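Local coordinates for protein putative rhamnosidase (Streptomyces avermitilis, PDB 3W5M) that hydrolyses terminal non-reducing alpha-L-rhamnose residues, releasing L-rhamnose from citrus flavonoids and gum arabic and binding the same sugar through a calcium-dependent carbohydrate-binding module, at residues 856-861 with 923-928. Numbering follows the deposited sequence.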
loop_
_atom_site.group_PDB
_atom_site.type_symbol
_atom_site.label_atom_id
_atom_site.label_comp_id
_atom_site.label_asym_id
_atom_site.label_seq_id
_atom_site.Cartn_x
_atom_site.Cartn_y
_atom_site.Cartn_z
ATOM N N ARG A 856 -10.541 15.847 13.247
ATOM C CA ARG A 856 -10.443 17.127 13.965
ATOM C C ARG A 856 -11.453 17.268 15.113
ATOM O O ARG A 856 -11.403 18.232 15.879
ATOM C CB ARG A 856 -10.574 18.300 12.959
ATOM C CG ARG A 856 -9.533 18.282 11.832
ATOM C CD ARG A 856 -9.778 19.311 10.731
ATOM N NE ARG A 856 -8.703 19.299 9.722
ATOM C CZ ARG A 856 -7.590 20.037 9.776
ATOM N NH1 ARG A 856 -7.378 20.883 10.778
ATOM N NH2 ARG A 856 -6.674 19.927 8.816
ATOM N N LEU A 857 -12.357 16.302 15.257
ATOM C CA LEU A 857 -13.477 16.444 16.217
ATOM C C LEU A 857 -13.048 16.424 17.691
ATOM O O LEU A 857 -13.346 17.351 18.457
ATOM C CB LEU A 857 -14.560 15.366 15.941
ATOM C CG LEU A 857 -15.745 15.163 16.913
ATOM C CD1 LEU A 857 -16.709 16.336 16.846
ATOM C CD2 LEU A 857 -16.475 13.863 16.592
ATOM N N LEU A 858 -12.357 15.374 18.115
ATOM C CA LEU A 858 -11.960 15.299 19.509
ATOM C C LEU A 858 -10.949 16.408 19.851
ATOM O O LEU A 858 -11.047 17.016 20.936
ATOM C CB LEU A 858 -11.479 13.895 19.935
ATOM C CG LEU A 858 -12.447 12.688 19.909
ATOM C CD1 LEU A 858 -11.934 11.545 20.767
ATOM C CD2 LEU A 858 -13.862 13.061 20.357
ATOM N N PRO A 859 -9.984 16.697 18.940
ATOM C CA PRO A 859 -9.080 17.849 19.197
ATOM C C PRO A 859 -9.805 19.218 19.378
ATOM O O PRO A 859 -9.498 19.955 20.326
ATOM C CB PRO A 859 -8.183 17.866 17.951
ATOM C CG PRO A 859 -8.120 16.427 17.553
ATOM C CD PRO A 859 -9.544 15.932 17.755
ATOM N N VAL A 860 -10.750 19.535 18.500
ATOM C CA VAL A 860 -11.555 20.769 18.623
ATOM C C VAL A 860 -12.332 20.806 19.944
ATOM O O VAL A 860 -12.344 21.834 20.642
ATOM C CB VAL A 860 -12.476 20.948 17.414
ATOM C CG1 VAL A 860 -13.635 21.880 17.717
ATOM C CG2 VAL A 860 -11.681 21.456 16.223
ATOM N N LEU A 861 -12.956 19.684 20.299
ATOM C CA LEU A 861 -13.656 19.561 21.578
ATOM C C LEU A 861 -12.721 19.867 22.761
ATOM O O LEU A 861 -13.101 20.584 23.672
ATOM C CB LEU A 861 -14.329 18.183 21.730
ATOM C CG LEU A 861 -15.591 17.914 20.909
ATOM C CD1 LEU A 861 -15.981 16.447 21.045
ATOM C CD2 LEU A 861 -16.746 18.802 21.367
ATOM N N GLY A 923 -6.676 8.234 16.766
ATOM C CA GLY A 923 -5.436 7.843 17.416
ATOM C C GLY A 923 -4.657 9.037 17.926
ATOM O O GLY A 923 -4.206 9.026 19.050
ATOM N N GLU A 924 -4.486 10.055 17.093
ATOM C CA GLU A 924 -3.635 11.189 17.472
ATOM C C GLU A 924 -4.178 11.913 18.694
ATOM O O GLU A 924 -3.403 12.414 19.479
ATOM C CB GLU A 924 -3.451 12.184 16.331
ATOM C CG GLU A 924 -4.709 12.908 15.890
ATOM C CD GLU A 924 -4.431 14.010 14.891
ATOM O OE1 GLU A 924 -3.676 14.950 15.248
ATOM O OE2 GLU A 924 -4.965 13.947 13.754
ATOM N N TRP A 925 -5.503 11.955 18.846
ATOM C CA TRP A 925 -6.101 12.550 20.048
ATOM C C TRP A 925 -5.754 11.745 21.301
ATOM O O TRP A 925 -5.402 12.304 22.336
ATOM C CB TRP A 925 -7.613 12.741 19.895
ATOM C CG TRP A 925 -8.215 13.442 21.105
ATOM C CD1 TRP A 925 -8.429 14.802 21.254
ATOM C CD2 TRP A 925 -8.644 12.827 22.339
ATOM N NE1 TRP A 925 -8.981 15.054 22.508
ATOM C CE2 TRP A 925 -9.115 13.867 23.187
ATOM C CE3 TRP A 925 -8.694 11.497 22.805
ATOM C CZ2 TRP A 925 -9.620 13.618 24.473
ATOM C CZ3 TRP A 925 -9.196 11.251 24.087
ATOM C CH2 TRP A 925 -9.654 12.308 24.903
ATOM N N MET A 926 -5.807 10.419 21.207
ATOM C CA MET A 926 -5.430 9.602 22.319
ATOM C C MET A 926 -3.958 9.793 22.696
ATOM O O MET A 926 -3.622 9.828 23.882
ATOM C CB MET A 926 -5.698 8.119 22.012
ATOM C CG MET A 926 -7.153 7.768 21.782
ATOM S SD MET A 926 -7.506 6.037 22.197
ATOM C CE MET A 926 -6.489 5.247 20.944
ATOM N N TYR A 927 -3.077 9.889 21.700
ATOM C CA TYR A 927 -1.652 9.885 21.982
ATOM C C TYR A 927 -1.282 11.225 22.598
ATOM O O TYR A 927 -0.513 11.260 23.551
ATOM C CB TYR A 927 -0.816 9.554 20.713
ATOM C CG TYR A 927 -1.282 8.286 20.023
ATOM C CD1 TYR A 927 -1.793 7.204 20.761
ATOM C CD2 TYR A 927 -1.254 8.173 18.640
ATOM C CE1 TYR A 927 -2.242 6.047 20.129
ATOM C CE2 TYR A 927 -1.724 7.023 18.003
ATOM C CZ TYR A 927 -2.194 5.959 18.757
ATOM O OH TYR A 927 -2.645 4.818 18.105
ATOM N N ALA A 928 -1.909 12.292 22.097
ATOM C CA ALA A 928 -1.651 13.661 22.571
ATOM C C ALA A 928 -2.268 13.947 23.944
ATOM O O ALA A 928 -1.676 14.667 24.740
ATOM C CB ALA A 928 -2.108 14.685 21.542
#
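W925 reaches across from one helix to lie against L858 and P859 of another, inside the (alpha/alpha)6-barrel of this family 78 glycoside hydrolase and away from its sugar sites. The pair illustrates how a single indole can join two helices distant in sequence, 854-863 and 923-929. With CG anti to the backbone N (chi1 -176°), W925 extends toward the partner helix, and its CB is 4.0 Å from L858 CB. From CG outward the indole offers one face to that methylene: L858 CB sits 3.5 Å from the centroid of the W925 five-membered ring, only 16° off the normal, a CH-pi contact. At the pyrrole rim, W925 CD1 meets the L858-P859 peptide, 3.4 Å from P859 N, while P859 CD lies 3.8 Å from the same carbon. That proline nitrogen carries no hydrogen, and the helix kinks where the usual backbone bond is missing. W925 NE1 hydrogen-bonds to T862 OG1, a turn farther along, so the buried indole N-H is satisfied and the ring's rotation is probably fixed. Y871 meets the ring edge-to-face. A leucine in place of W925 would probably leave T862 without its indole donor and a gap over L858 CB. The side chains of L858 and W925 cross at about a right angle, and L858 CD1 ends above the rim of the indole near the CD2-CE3 bond, 3.8 Å from W925 CE3.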